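Local coordinates for protein lipolytic enzyme, G-D-S-L family (Bacteroides thetaiotaomicron, PDB 7BR2) that metabolises the drug diltiazem as a gut microbial SGNH/GDSL serine esterase and may also have lysophospholipase activity, at residues I29-R34 against G57-D62; R364-Y369 against A422-M427; Y369-F374 against M402-R407. All coordinates share one frame; numbering follows the deposited sequence.

Overall arrangement
The chain first returns on itself in contact 1, where 29-34, just after the presumed catalytic serine, meets 57-62 after 22 intervening residues, which include helix 35-46 and most of strand 53-58. Contacts 2 and 3 come much later and share helix 344-377. Contact 2 sets 364-369 against 422-427 of helix 417-437. Contact 3 sets 369-374 against 402-407, so it closes within the span of contact 2. Glu368 and Arg407 form a salt bridge between contacts 2 and 3. Helix 344-377 also joins these later helices to the hydrolase core at contact 1: Arg364 forms a salt bridge to Asp31, Arg367 probably hydrogen-bonds to Gly58, and Trp371 packs on Ile59.

Contact 1 (I29-R34 against G57-D62); sequences ITDGGR and GGIGGD
Asp31 has the largest share of the surface buried here. Its CG is anti to the backbone N (chi1 -176°), which turns the carboxylate toward the 57-62 chain. OD2 accepts a hydrogen bond from the backbone N of Gly60 at 2.7 Å. The lone pair used is the anti one, and the N-H...O angle of 144° is somewhat bent. OD2 also lies 3.2 Å from Ile59 CA, one residue before the donor. The other oxygen, OD1, forms a salt bridge with Arg364. These two partners hold the carboxylate's rotation and would probably favour its charged form.

Gly58 lies against the helix, with its CA 3.8 Å from the CA of Asp31. Asp31 CB presses on the carbonyl carbon of Gly58 at 3.3 Å. A side chain at Gly58 would run into the helix: its first carbon would come only 2.2 Å from Asp31 N. Glycine is what allows the two backbones to come this near.

This is the meeting of two elements of the SGNH hydrolase fold. Helix 28-32 begins at the presumed nucleophilic serine, Ser28, and strand 53-58 is at the edge of the parallel sheet. The chain beyond it makes a type II turn from Ile59 to Asp62. By analogy with relatives, Gly61 in this turn is probably the glycine whose N-H lines the oxyanion hole.

Thr30 packs beside Asp31 on Gly58. Its methyl CG2, anti to the backbone N, sits 3.5 Å from Gly58 N and also faces Gly58 CA. Its hydroxyl OG1 points elsewhere and hydrogen-bonds to the OH of Tyr35.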
ATOM      1  N   ILE A  29       5.093  -8.107   7.619  1.00 28.15           N
ATOM      2  CA  ILE A  29       5.179  -7.177   6.497  1.00 35.77           C
ATOM      3  C   ILE A  29       3.861  -6.425   6.339  1.00 33.11           C
ATOM      4  O   ILE A  29       3.840  -5.202   6.156  1.00 27.72           O
ATOM      5  CB  ILE A  29       5.584  -7.938   5.221  1.00 36.18           C
ATOM      6  CG1 ILE A  29       6.992  -8.520   5.420  1.00 30.39           C
ATOM      7  CG2 ILE A  29       5.499  -7.023   4.009  1.00 26.03           C
ATOM      8  CD1 ILE A  29       7.325  -9.703   4.535  1.00 34.89           C
ATOM      9  N   THR A  30       2.743  -7.146   6.482  1.00 32.14           N
ATOM     10  CA  THR A  30       1.418  -6.535   6.492  1.00 28.42           C
ATOM     11  C   THR A  30       1.162  -5.775   7.791  1.00 26.11           C
ATOM     12  O   THR A  30       0.718  -4.621   7.774  1.00 26.98           O
ATOM     13  CB  THR A  30       0.368  -7.626   6.312  1.00 28.59           C
ATOM     14  OG1 THR A  30       0.588  -8.292   5.065  1.00 30.18           O
ATOM     15  CG2 THR A  30      -1.045  -7.052   6.380  1.00 30.84           C
ATOM     16  N   ASP A  31       1.430  -6.421   8.925  1.00 26.49           N
ATOM     17  CA  ASP A  31       1.120  -5.856  10.235  1.00 25.03           C
ATOM     18  C   ASP A  31       1.758  -4.486  10.419  1.00 28.78           C
ATOM     19  O   ASP A  31       1.067  -3.489  10.661  1.00 28.41           O
ATOM     20  CB  ASP A  31       1.579  -6.844  11.314  1.00 30.90           C
ATOM     21  CG  ASP A  31       1.231  -6.400  12.733  1.00 28.45           C
ATOM     22  OD1 ASP A  31       0.591  -5.346  12.916  1.00 28.32           O
ATOM     23  OD2 ASP A  31       1.556  -7.167  13.666  1.00 30.21           O
ATOM     24  N   GLY A  32       3.077  -4.410  10.272  1.00 27.86           N
ATOM     25  CA  GLY A  32       3.783  -3.175  10.500  1.00 25.16           C
ATOM     26  C   GLY A  32       4.016  -2.331   9.270  1.00 31.06           C
ATOM     27  O   GLY A  32       4.641  -1.270   9.382  1.00 27.92           O
ATOM     28  N   GLY A  33       3.540  -2.752   8.094  1.00 29.42           N
ATOM     29  CA  GLY A  33       3.806  -2.039   6.863  1.00 32.82           C
ATOM     30  C   GLY A  33       2.636  -1.198   6.361  1.00 29.84           C
ATOM     31  O   GLY A  33       1.528  -1.228   6.884  1.00 31.86           O
ATOM     32  N   ARG A  34       2.898  -0.470   5.268  1.00 29.45           N
ATOM     33  CA  ARG A  34       1.957   0.527   4.778  1.00 26.28           C
ATOM     34  C   ARG A  34       1.434   0.271   3.369  1.00 26.92           C
ATOM     35  O   ARG A  34       0.659   1.089   2.862  1.00 29.58           O
ATOM     36  CB  ARG A  34       2.603   1.918   4.824  1.00 28.05           C
ATOM     37  CG  ARG A  34       2.663   2.564   6.216  1.00 25.84           C
ATOM     38  CD  ARG A  34       3.387   3.889   6.121  1.00 23.23           C
ATOM     39  NE  ARG A  34       3.499   4.619   7.385  1.00 29.57           N
ATOM     40  CZ  ARG A  34       4.390   4.358   8.345  1.00 32.72           C
ATOM     41  NH1 ARG A  34       5.248   3.348   8.233  1.00 28.52           N
ATOM     42  NH2 ARG A  34       4.412   5.106   9.436  1.00 32.65           N
ATOM     43  N   GLY A  57      -4.857  -6.799   8.203  1.00 28.88           N
ATOM     44  CA  GLY A  57      -5.061  -8.038   8.936  1.00 29.83           C
ATOM     45  C   GLY A  57      -3.755  -8.788   9.085  1.00 21.00           C
ATOM     46  O   GLY A  57      -3.687 -10.010   8.925  1.00 23.14           O
ATOM     47  N   GLY A  58      -2.684  -8.043   9.328  1.00 24.84           N
ATOM     48  CA  GLY A  58      -1.379  -8.623   9.570  1.00 26.60           C
ATOM     49  C   GLY A  58      -1.138  -8.724  11.067  1.00 29.06           C
ATOM     50  O   GLY A  58      -1.602  -7.884  11.833  1.00 28.60           O
ATOM     51  N   ILE A  59      -0.434  -9.783  11.468  1.00 26.44           N
ATOM     52  CA  ILE A  59       0.123  -9.921  12.808  1.00 26.04           C
ATOM     53  C   ILE A  59       1.559 -10.411  12.668  1.00 28.99           C
ATOM     54  O   ILE A  59       1.809 -11.428  12.015  1.00 33.59           O
ATOM     55  CB  ILE A  59      -0.701 -10.893  13.675  1.00 29.07           C
ATOM     56  CG1 ILE A  59      -2.124 -10.361  13.880  1.00 29.71           C
ATOM     57  CG2 ILE A  59      -0.019 -11.132  15.003  1.00 22.43           C
ATOM     58  CD1 ILE A  59      -2.907 -11.106  14.915  1.00 30.61           C
ATOM     59  N   GLY A  60       2.501  -9.686  13.266  1.00 28.24           N
ATOM     60  CA  GLY A  60       3.898 -10.072  13.148  1.00 28.83           C
ATOM     61  C   GLY A  60       4.153 -11.468  13.694  1.00 31.00           C
ATOM     62  O   GLY A  60       3.640 -11.848  14.751  1.00 29.86           O
ATOM     63  N   GLY A  61       4.986 -12.225  12.973  1.00 28.81           N
ATOM     64  CA  GLY A  61       5.354 -13.566  13.360  1.00 29.68           C
ATOM     65  C   GLY A  61       4.470 -14.669  12.814  1.00 35.22           C
ATOM     66  O   GLY A  61       4.809 -15.844  12.990  1.00 41.73           O
ATOM     67  N   ASP A  62       3.333 -14.344  12.195  1.00 30.95           N
ATOM     68  CA  ASP A  62       2.376 -15.375  11.797  1.00 34.31           C
ATOM     69  C   ASP A  62       2.906 -16.282  10.691  1.00 37.11           C
ATOM     70  O   ASP A  62       3.579 -15.843   9.757  1.00 33.49           O
ATOM     71  CB  ASP A  62       1.056 -14.757  11.315  1.00 30.44           C
ATOM     72  CG  ASP A  62       0.089 -14.427  12.455  1.00 34.48           C
ATOM     73  OD1 ASP A  62       0.527 -14.391  13.630  1.00 37.90           O
ATOM     74  OD2 ASP A  62      -1.121 -14.246  12.184  1.00 31.45           O
TER

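Contact 2 (R364-Y369 against A422-M427); sequences RTFREY and AREQEM
One aromatic ring and one bridging water link two helices whose axes are 11.4 Å apart. Phe366 has CG beside its backbone N, and the ring extends toward helix 417-437. The far edge of the ring meets the backbone there: CZ lies 3.6 Å from Glu424 N, near the ring plane. CE1 touches Arg423 CB at 3.6 Å. The neighbouring CE2 lies 3.7 Å from Glu424 OE1. Met427 comes tip to tip with the ring. Its SD is 5.2 Å from the centroid of the Phe366 ring, in an oblique Met-aromatic contact. Its CE makes a separate apolar touch, 4.0 Å from Phe366 CE1. The helices run roughly antiparallel, at 147° between their N-to-C directions, as neighbours in the C-terminal helical part. An alanine in place of Phe366 would remove the ring and would probably loosen the packing of Arg423, Glu424 and Met427 against this part of the helix.

The polar link lies beside the ring. The water donates to Thr365 OG1 at 2.6 Å and accepts from Arg423 NE at 2.7 Å, in the guanidinium plane. Thr365 OG1 is also hydrogen-bonded to Leu362 O. Arg423 NH1 forms a salt bridge with Glu426 OE1, which steadies the guanidinium from its own helix.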
ATOM      1  N   ARG A 364      -2.883   0.426  13.695  1.00 22.06           N
ATOM      2  CA  ARG A 364      -1.792  -0.387  14.238  1.00 24.73           C
ATOM      3  C   ARG A 364      -2.005  -0.685  15.713  1.00 25.63           C
ATOM      4  O   ARG A 364      -1.661  -1.778  16.190  1.00 24.14           O
ATOM      5  CB  ARG A 364      -0.439   0.296  14.044  1.00 27.16           C
ATOM      6  CG  ARG A 364       0.153   0.137  12.627  1.00 31.06           C
ATOM      7  CD  ARG A 364       1.486  -0.615  12.640  1.00 27.78           C
ATOM      8  NE  ARG A 364       1.375  -1.958  13.197  1.00 31.18           N
ATOM      9  CZ  ARG A 364       1.731  -2.286  14.436  1.00 25.60           C
ATOM     10  NH1 ARG A 364       1.594  -3.531  14.854  1.00 29.26           N
ATOM     11  NH2 ARG A 364       2.214  -1.363  15.252  1.00 27.09           N
ATOM     12  N   THR A 365      -2.557   0.272  16.467  1.00 28.94           N
ATOM     13  CA  THR A 365      -2.819  -0.060  17.876  1.00 26.79           C
ATOM     14  C   THR A 365      -3.825  -1.199  17.973  1.00 26.22           C
ATOM     15  O   THR A 365      -3.685  -2.106  18.815  1.00 26.58           O
ATOM     16  CB  THR A 365      -3.297   1.155  18.683  1.00 27.67           C
ATOM     17  OG1 THR A 365      -4.666   1.465  18.378  1.00 24.05           O
ATOM     18  CG2 THR A 365      -2.416   2.359  18.417  1.00 15.26           C
ATOM     19  N   PHE A 366      -4.809  -1.213  17.063  1.00 23.41           N
ATOM     20  CA  PHE A 366      -5.712  -2.370  17.042  1.00 19.73           C
ATOM     21  C   PHE A 366      -4.981  -3.664  16.683  1.00 22.64           C
ATOM     22  O   PHE A 366      -5.339  -4.744  17.183  1.00 24.55           O
ATOM     23  CB  PHE A 366      -6.879  -2.128  16.077  1.00 24.31           C
ATOM     24  CG  PHE A 366      -7.984  -1.279  16.656  1.00 23.71           C
ATOM     25  CD1 PHE A 366      -7.900   0.103  16.642  1.00 22.53           C
ATOM     26  CD2 PHE A 366      -9.127  -1.875  17.189  1.00 31.47           C
ATOM     27  CE1 PHE A 366      -8.924   0.895  17.174  1.00 24.89           C
ATOM     28  CE2 PHE A 366     -10.157  -1.093  17.721  1.00 28.66           C
ATOM     29  CZ  PHE A 366     -10.045   0.304  17.714  1.00 28.17           C
ATOM     30  N   ARG A 367      -3.940  -3.577  15.849  1.00 23.35           N
ATOM     31  CA  ARG A 367      -3.173  -4.776  15.492  1.00 24.34           C
ATOM     32  C   ARG A 367      -2.362  -5.297  16.686  1.00 25.91           C
ATOM     33  O   ARG A 367      -2.189  -6.516  16.855  1.00 23.83           O
ATOM     34  CB  ARG A 367      -2.226  -4.494  14.320  1.00 26.19           C
ATOM     35  CG  ARG A 367      -2.885  -4.133  12.985  1.00 24.73           C
ATOM     36  CD  ARG A 367      -4.175  -4.872  12.775  1.00 25.19           C
ATOM     37  NE  ARG A 367      -3.952  -6.279  12.495  1.00 31.12           N
ATOM     38  CZ  ARG A 367      -4.859  -7.226  12.685  1.00 29.16           C
ATOM     39  NH1 ARG A 367      -4.569  -8.491  12.400  1.00 28.15           N
ATOM     40  NH2 ARG A 367      -6.051  -6.902  13.170  1.00 29.70           N
ATOM     41  N   GLU A 368      -1.831  -4.388  17.507  1.00 22.97           N
ATOM     42  CA  GLU A 368      -1.157  -4.799  18.742  1.00 27.49           C
ATOM     43  C   GLU A 368      -2.139  -5.502  19.677  1.00 27.28           C
ATOM     44  O   GLU A 368      -1.820  -6.534  20.300  1.00 26.98           O
ATOM     45  CB  GLU A 368      -0.532  -3.581  19.432  1.00 28.79           C
ATOM     46  CG  GLU A 368       0.558  -2.869  18.628  1.00 30.12           C
ATOM     47  CD  GLU A 368       1.887  -3.608  18.649  1.00 36.97           C
ATOM     48  OE1 GLU A 368       2.115  -4.398  19.583  1.00 41.36           O
ATOM     49  OE2 GLU A 368       2.703  -3.429  17.723  1.00 42.09           O
ATOM     50  N   TYR A 369      -3.356  -4.973  19.768  1.00 23.61           N
ATOM     51  CA  TYR A 369      -4.351  -5.659  20.585  1.00 29.89           C
ATOM     52  C   TYR A 369      -4.627  -7.058  20.036  1.00 26.02           C
ATOM     53  O   TYR A 369      -4.698  -8.030  20.800  1.00 27.64           O
ATOM     54  CB  TYR A 369      -5.624  -4.812  20.672  1.00 22.59           C
ATOM     55  CG  TYR A 369      -6.862  -5.563  21.106  1.00 26.52           C
ATOM     56  CD1 TYR A 369      -7.115  -5.827  22.458  1.00 23.18           C
ATOM     57  CD2 TYR A 369      -7.806  -5.980  20.165  1.00 25.42           C
ATOM     58  CE1 TYR A 369      -8.265  -6.511  22.857  1.00 22.65           C
ATOM     59  CE2 TYR A 369      -8.950  -6.659  20.550  1.00 28.16           C
ATOM     60  CZ  TYR A 369      -9.180  -6.924  21.899  1.00 27.07           C
ATOM     61  OH  TYR A 369     -10.332  -7.592  22.267  1.00 26.14           O
ATOM     62  N   ALA A 422     -14.383   3.831  21.029  1.00 25.95           N
ATOM     63  CA  ALA A 422     -13.980   5.224  20.840  1.00 26.71           C
ATOM     64  C   ALA A 422     -12.854   5.360  19.809  1.00 25.47           C
ATOM     65  O   ALA A 422     -12.849   6.299  19.005  1.00 26.49           O
ATOM     66  CB  ALA A 422     -13.561   5.837  22.174  1.00 21.03           C
ATOM     67  N   ARG A 423     -11.875   4.449  19.832  1.00 26.71           N
ATOM     68  CA  ARG A 423     -10.727   4.549  18.934  1.00 27.19           C
ATOM     69  C   ARG A 423     -11.124   4.211  17.507  1.00 29.04           C
ATOM     70  O   ARG A 423     -10.614   4.820  16.555  1.00 23.50           O
ATOM     71  CB  ARG A 423      -9.612   3.626  19.417  1.00 27.73           C
ATOM     72  CG  ARG A 423      -9.131   3.926  20.833  1.00 26.36           C
ATOM     73  CD  ARG A 423      -8.377   5.259  20.914  1.00 31.18           C
ATOM     74  NE  ARG A 423      -6.941   5.031  20.737  1.00 26.39           N
ATOM     75  CZ  ARG A 423      -6.023   5.976  20.557  1.00 27.89           C
ATOM     76  NH1 ARG A 423      -6.352   7.258  20.508  1.00 26.69           N
ATOM     77  NH2 ARG A 423      -4.754   5.619  20.443  1.00 32.51           N
ATOM     78  N   GLU A 424     -12.060   3.263  17.346  1.00 26.62           N
ATOM     79  CA  GLU A 424     -12.671   3.027  16.045  1.00 28.62           C
ATOM     80  C   GLU A 424     -13.411   4.263  15.563  1.00 29.09           C
ATOM     81  O   GLU A 424     -13.373   4.606  14.375  1.00 28.52           O
ATOM     82  CB  GLU A 424     -13.648   1.857  16.138  1.00 32.27           C
ATOM     83  CG  GLU A 424     -13.164   0.553  15.538  1.00 42.79           C
ATOM     84  CD  GLU A 424     -14.058  -0.595  15.941  1.00 45.43           C
ATOM     85  OE1 GLU A 424     -13.530  -1.663  16.326  1.00 54.13           O
ATOM     86  OE2 GLU A 424     -15.294  -0.407  15.911  1.00 52.89           O
ATOM     87  N   GLN A 425     -14.107   4.933  16.476  1.00 29.06           N
ATOM     88  CA  GLN A 425     -14.793   6.164  16.119  1.00 30.41           C
ATOM     89  C   GLN A 425     -13.799   7.211  15.650  1.00 30.05           C
ATOM     90  O   GLN A 425     -14.098   8.013  14.761  1.00 32.88           O
ATOM     91  CB  GLN A 425     -15.584   6.661  17.317  1.00 30.65           C
ATOM     92  CG  GLN A 425     -16.640   7.666  16.989  1.00 38.22           C
ATOM     93  CD  GLN A 425     -17.536   7.938  18.185  1.00 45.64           C
ATOM     94  OE1 GLN A 425     -17.458   7.233  19.205  1.00 35.51           O
ATOM     95  NE2 GLN A 425     -18.389   8.955  18.071  1.00 40.44           N
ATOM     96  N   GLU A 426     -12.616   7.227  16.257  1.00 26.21           N
ATOM     97  CA  GLU A 426     -11.558   8.135  15.824  1.00 29.64           C
ATOM     98  C   GLU A 426     -11.092   7.818  14.398  1.00 27.36           C
ATOM     99  O   GLU A 426     -10.913   8.714  13.554  1.00 27.26           O
ATOM    100  CB  GLU A 426     -10.387   8.041  16.801  1.00 26.22           C
ATOM    101  CG  GLU A 426     -10.548   8.876  18.044  1.00 25.16           C
ATOM    102  CD  GLU A 426      -9.280   8.868  18.881  1.00 34.55           C
ATOM    103  OE1 GLU A 426      -9.173   8.123  19.885  1.00 33.93           O
ATOM    104  OE2 GLU A 426      -8.371   9.642  18.524  1.00 32.25           O
ATOM    105  N   MET A 427     -10.856   6.540  14.123  1.00 26.47           N
ATOM    106  CA  MET A 427     -10.511   6.161  12.758  1.00 32.49           C
ATOM    107  C   MET A 427     -11.598   6.621  11.790  1.00 34.64           C
ATOM    108  O   MET A 427     -11.300   7.123  10.699  1.00 31.34           O
ATOM    109  CB  MET A 427     -10.284   4.656  12.667  1.00 26.26           C
ATOM    110  CG  MET A 427      -9.003   4.223  13.349  1.00 24.25           C
ATOM    111  SD  MET A 427      -8.531   2.530  12.926  1.00 27.97           S
ATOM    112  CE  MET A 427      -9.953   1.573  13.420  1.00 26.41           C
TER
HETATM  113  O   HOH W   1      -5.646   2.623  20.502  1.00 30.65           O

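Contact 3 (Y369-F374 against M402-R407)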
ATOM      1  N   TYR A 369      -3.356  -4.973  19.768  1.00 23.61           N
ATOM      2  CA  TYR A 369      -4.351  -5.659  20.585  1.00 29.89           C
ATOM      3  C   TYR A 369      -4.627  -7.058  20.036  1.00 26.02           C
ATOM      4  O   TYR A 369      -4.698  -8.030  20.800  1.00 27.64           O
ATOM      5  CB  TYR A 369      -5.624  -4.812  20.672  1.00 22.59           C
ATOM      6  CG  TYR A 369      -6.862  -5.563  21.106  1.00 26.52           C
ATOM      7  CD1 TYR A 369      -7.115  -5.827  22.458  1.00 23.18           C
ATOM      8  CD2 TYR A 369      -7.806  -5.980  20.165  1.00 25.42           C
ATOM      9  CE1 TYR A 369      -8.265  -6.511  22.857  1.00 22.65           C
ATOM     10  CE2 TYR A 369      -8.950  -6.659  20.550  1.00 28.16           C
ATOM     11  CZ  TYR A 369      -9.180  -6.924  21.899  1.00 27.07           C
ATOM     12  OH  TYR A 369     -10.332  -7.592  22.267  1.00 26.14           O
ATOM     13  N   ALA A 370      -4.731  -7.182  18.710  1.00 23.30           N
ATOM     14  CA  ALA A 370      -4.958  -8.490  18.096  1.00 26.85           C
ATOM     15  C   ALA A 370      -3.822  -9.463  18.402  1.00 24.17           C
ATOM     16  O   ALA A 370      -4.061 -10.664  18.576  1.00 21.23           O
ATOM     17  CB  ALA A 370      -5.149  -8.350  16.582  1.00 24.42           C
ATOM     18  N   TRP A 371      -2.572  -8.983  18.413  1.00 25.97           N
ATOM     19  CA  TRP A 371      -1.503  -9.882  18.839  1.00 22.51           C
ATOM     20  C   TRP A 371      -1.741 -10.342  20.271  1.00 30.09           C
ATOM     21  O   TRP A 371      -1.592 -11.527  20.586  1.00 27.06           O
ATOM     22  CB  TRP A 371      -0.113  -9.256  18.740  1.00 25.13           C
ATOM     23  CG  TRP A 371       0.900 -10.301  19.168  1.00 34.55           C
ATOM     24  CD1 TRP A 371       1.509 -11.226  18.366  1.00 33.16           C
ATOM     25  CD2 TRP A 371       1.345 -10.589  20.508  1.00 32.70           C
ATOM     26  NE1 TRP A 371       2.316 -12.040  19.111  1.00 30.47           N
ATOM     27  CE2 TRP A 371       2.232 -11.678  20.427  1.00 33.61           C
ATOM     28  CE3 TRP A 371       1.083 -10.027  21.763  1.00 29.97           C
ATOM     29  CZ2 TRP A 371       2.860 -12.216  21.551  1.00 36.94           C
ATOM     30  CZ3 TRP A 371       1.708 -10.568  22.880  1.00 36.54           C
ATOM     31  CH2 TRP A 371       2.584 -11.648  22.763  1.00 39.41           C
ATOM     32  N   CYS A 372      -2.108  -9.423  21.165  1.00 25.73           N
ATOM     33  CA  CYS A 372      -2.383  -9.870  22.529  1.00 27.80           C
ATOM     34  C   CYS A 372      -3.421 -10.984  22.530  1.00 24.02           C
ATOM     35  O   CYS A 372      -3.261 -12.007  23.213  1.00 21.97           O
ATOM     36  CB  CYS A 372      -2.836  -8.691  23.400  1.00 21.99           C
ATOM     37  SG  CYS A 372      -1.461  -7.565  23.755  1.00 28.14           S
ATOM     38  N   GLN A 373      -4.428 -10.854  21.672  1.00 23.99           N
ATOM     39  CA  GLN A 373      -5.530 -11.807  21.726  1.00 24.54           C
ATOM     40  C   GLN A 373      -5.138 -13.157  21.139  1.00 25.80           C
ATOM     41  O   GLN A 373      -5.362 -14.195  21.769  1.00 25.17           O
ATOM     42  CB  GLN A 373      -6.769 -11.241  21.019  1.00 23.84           C
ATOM     43  CG  GLN A 373      -7.523 -10.193  21.859  1.00 22.44           C
ATOM     44  CD  GLN A 373      -8.058 -10.739  23.195  1.00 23.37           C
ATOM     45  OE1 GLN A 373      -8.032 -11.941  23.438  1.00 22.34           O
ATOM     46  NE2 GLN A 373      -8.565  -9.846  24.050  1.00 20.05           N
ATOM     47  N   PHE A 374      -4.583 -13.174  19.924  1.00 26.75           N
ATOM     48  CA  PHE A 374      -4.319 -14.449  19.263  1.00 27.71           C
ATOM     49  C   PHE A 374      -2.908 -14.984  19.505  1.00 30.94           C
ATOM     50  O   PHE A 374      -2.702 -16.206  19.487  1.00 28.45           O
ATOM     51  CB  PHE A 374      -4.594 -14.316  17.763  1.00 24.69           C
ATOM     52  CG  PHE A 374      -6.010 -13.964  17.464  1.00 26.54           C
ATOM     53  CD1 PHE A 374      -6.989 -14.937  17.434  1.00 27.46           C
ATOM     54  CD2 PHE A 374      -6.379 -12.640  17.242  1.00 26.98           C
ATOM     55  CE1 PHE A 374      -8.314 -14.594  17.177  1.00 29.61           C
ATOM     56  CE2 PHE A 374      -7.692 -12.293  16.982  1.00 23.99           C
ATOM     57  CZ  PHE A 374      -8.663 -13.270  16.954  1.00 25.86           C
ATOM     58  N   MET A 402       8.788 -11.306  26.995  1.00 78.27           N
ATOM     59  CA  MET A 402       9.191  -9.925  26.743  1.00 75.24           C
ATOM     60  C   MET A 402       8.148  -9.198  25.908  1.00 64.20           C
ATOM     61  O   MET A 402       7.737  -8.080  26.241  1.00 58.46           O
ATOM     62  CB  MET A 402      10.532  -9.901  26.000  1.00 82.67           C
ATOM     63  CG  MET A 402      11.458  -8.735  26.320  1.00 90.60           C
ATOM     64  SD  MET A 402      11.762  -8.519  28.080  1.00103.08           S
ATOM     65  CE  MET A 402      13.314  -9.404  28.236  1.00 96.64           C
ATOM     66  N   TRP A 403       7.644  -9.858  24.869  1.00 63.75           N
ATOM     67  CA  TRP A 403       6.728  -9.199  23.950  1.00 66.58           C
ATOM     68  C   TRP A 403       5.410  -8.879  24.634  1.00 54.81           C
ATOM     69  O   TRP A 403       4.859  -7.790  24.446  1.00 46.87           O
ATOM     70  CB  TRP A 403       6.518 -10.096  22.729  1.00 69.40           C
ATOM     71  CG  TRP A 403       5.954  -9.419  21.529  1.00 78.39           C
ATOM     72  CD1 TRP A 403       4.689  -9.526  21.039  1.00 88.44           C
ATOM     73  CD2 TRP A 403       6.647  -8.522  20.662  1.00 83.68           C
ATOM     74  NE1 TRP A 403       4.552  -8.755  19.914  1.00 97.14           N
ATOM     75  CE2 TRP A 403       5.743  -8.126  19.663  1.00 91.64           C
ATOM     76  CE3 TRP A 403       7.948  -8.015  20.634  1.00 83.00           C
ATOM     77  CZ2 TRP A 403       6.096  -7.249  18.647  1.00 91.68           C
ATOM     78  CZ3 TRP A 403       8.295  -7.143  19.629  1.00 86.50           C
ATOM     79  CH2 TRP A 403       7.374  -6.768  18.648  1.00 86.14           C
ATOM     80  N   LEU A 404       4.917  -9.793  25.472  1.00 49.91           N
ATOM     81  CA  LEU A 404       3.677  -9.527  26.190  1.00 49.65           C
ATOM     82  C   LEU A 404       3.860  -8.408  27.205  1.00 42.79           C
ATOM     83  O   LEU A 404       2.990  -7.543  27.338  1.00 33.18           O
ATOM     84  CB  LEU A 404       3.168 -10.800  26.875  1.00 45.83           C
ATOM     85  CG  LEU A 404       1.797 -10.748  27.561  1.00 38.69           C
ATOM     86  CD1 LEU A 404       0.671 -10.671  26.547  1.00 29.91           C
ATOM     87  CD2 LEU A 404       1.607 -11.922  28.488  1.00 33.52           C
ATOM     88  N   LYS A 405       5.013  -8.368  27.884  1.00 42.77           N
ATOM     89  CA  LYS A 405       5.256  -7.287  28.831  1.00 42.20           C
ATOM     90  C   LYS A 405       5.315  -5.947  28.117  1.00 39.53           C
ATOM     91  O   LYS A 405       4.873  -4.934  28.661  1.00 35.77           O
ATOM     92  CB  LYS A 405       6.567  -7.506  29.589  1.00 49.96           C
ATOM     93  CG  LYS A 405       6.758  -6.518  30.743  1.00 51.26           C
ATOM     94  CD  LYS A 405       8.073  -6.707  31.477  1.00 49.58           C
ATOM     95  CE  LYS A 405       7.956  -6.148  32.880  1.00 59.27           C
ATOM     96  NZ  LYS A 405       9.251  -6.143  33.606  1.00 67.19           N
ATOM     97  N   GLY A 406       5.867  -5.918  26.905  1.00 40.21           N
ATOM     98  CA  GLY A 406       5.882  -4.672  26.161  1.00 41.73           C
ATOM     99  C   GLY A 406       4.505  -4.165  25.784  1.00 41.92           C
ATOM    100  O   GLY A 406       4.328  -2.959  25.594  1.00 36.48           O
ATOM    101  N   ARG A 407       3.518  -5.046  25.713  1.00 34.15           N
ATOM    102  CA  ARG A 407       2.169  -4.654  25.339  1.00 37.12           C
ATOM    103  C   ARG A 407       1.184  -4.600  26.497  1.00 32.90           C
ATOM    104  O   ARG A 407      -0.007  -4.404  26.249  1.00 35.80           O
ATOM    105  CB  ARG A 407       1.631  -5.557  24.226  1.00 40.79           C
ATOM    106  CG  ARG A 407       2.266  -5.269  22.877  1.00 44.14           C
ATOM    107  CD  ARG A 407       3.175  -6.336  22.352  1.00 51.02           C
ATOM    108  NE  ARG A 407       3.899  -5.806  21.204  1.00 68.50           N
ATOM    109  CZ  ARG A 407       5.035  -5.121  21.297  1.00 67.58           C
ATOM    110  NH1 ARG A 407       5.580  -4.901  22.480  1.00 61.38           N
ATOM    111  NH2 ARG A 407       5.630  -4.664  20.206  1.00 72.42           N
TER
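The contact belongs to the helical C-terminal part of the chain. There the short helix 402-406 lies against the long helix 344-377.

Trp371 carries it. Its CG is anti to the backbone N (chi1 -178°), and the indole stands out from the long helix toward the short one. Trp403 meets it in a T-shaped, edge-to-face arrangement. The edge of its five-membered ring points at the face of the six-membered ring of Trp371. The two planes are 79° apart and the ring centroids 4.3 Å apart. CD1 of Trp403 does the touching, 3.3 Å from Trp371 CZ2 and about as close to CE2. Its position is offset toward the rim of the indole. Trp403 is exposed and poorly ordered, so the detail of this pair is less certain.

Leu404 approaches the edge of the same indole. Its CD1 lies 3.8 Å from Trp371 CZ3, near the ring plane.

Arg407 follows the short helix. Its CB packs on Cys372 SG at 3.7 Å. Its chain then bends at chi2 and brings the guanidinium over a face of Trp403, with CZ 3.4 Å above the plane of that ring. NE forms a salt bridge with Glu368 of the long helix, so the charge laid on the indole has an acidic partner.

Arg407 also occupies the N-cap position of helix 408-414. Two short consecutive helices thus join at Arg407 and pack on helix 344-377, and the T-shaped tryptophan pair is the characteristic feature of this helix-helix packing.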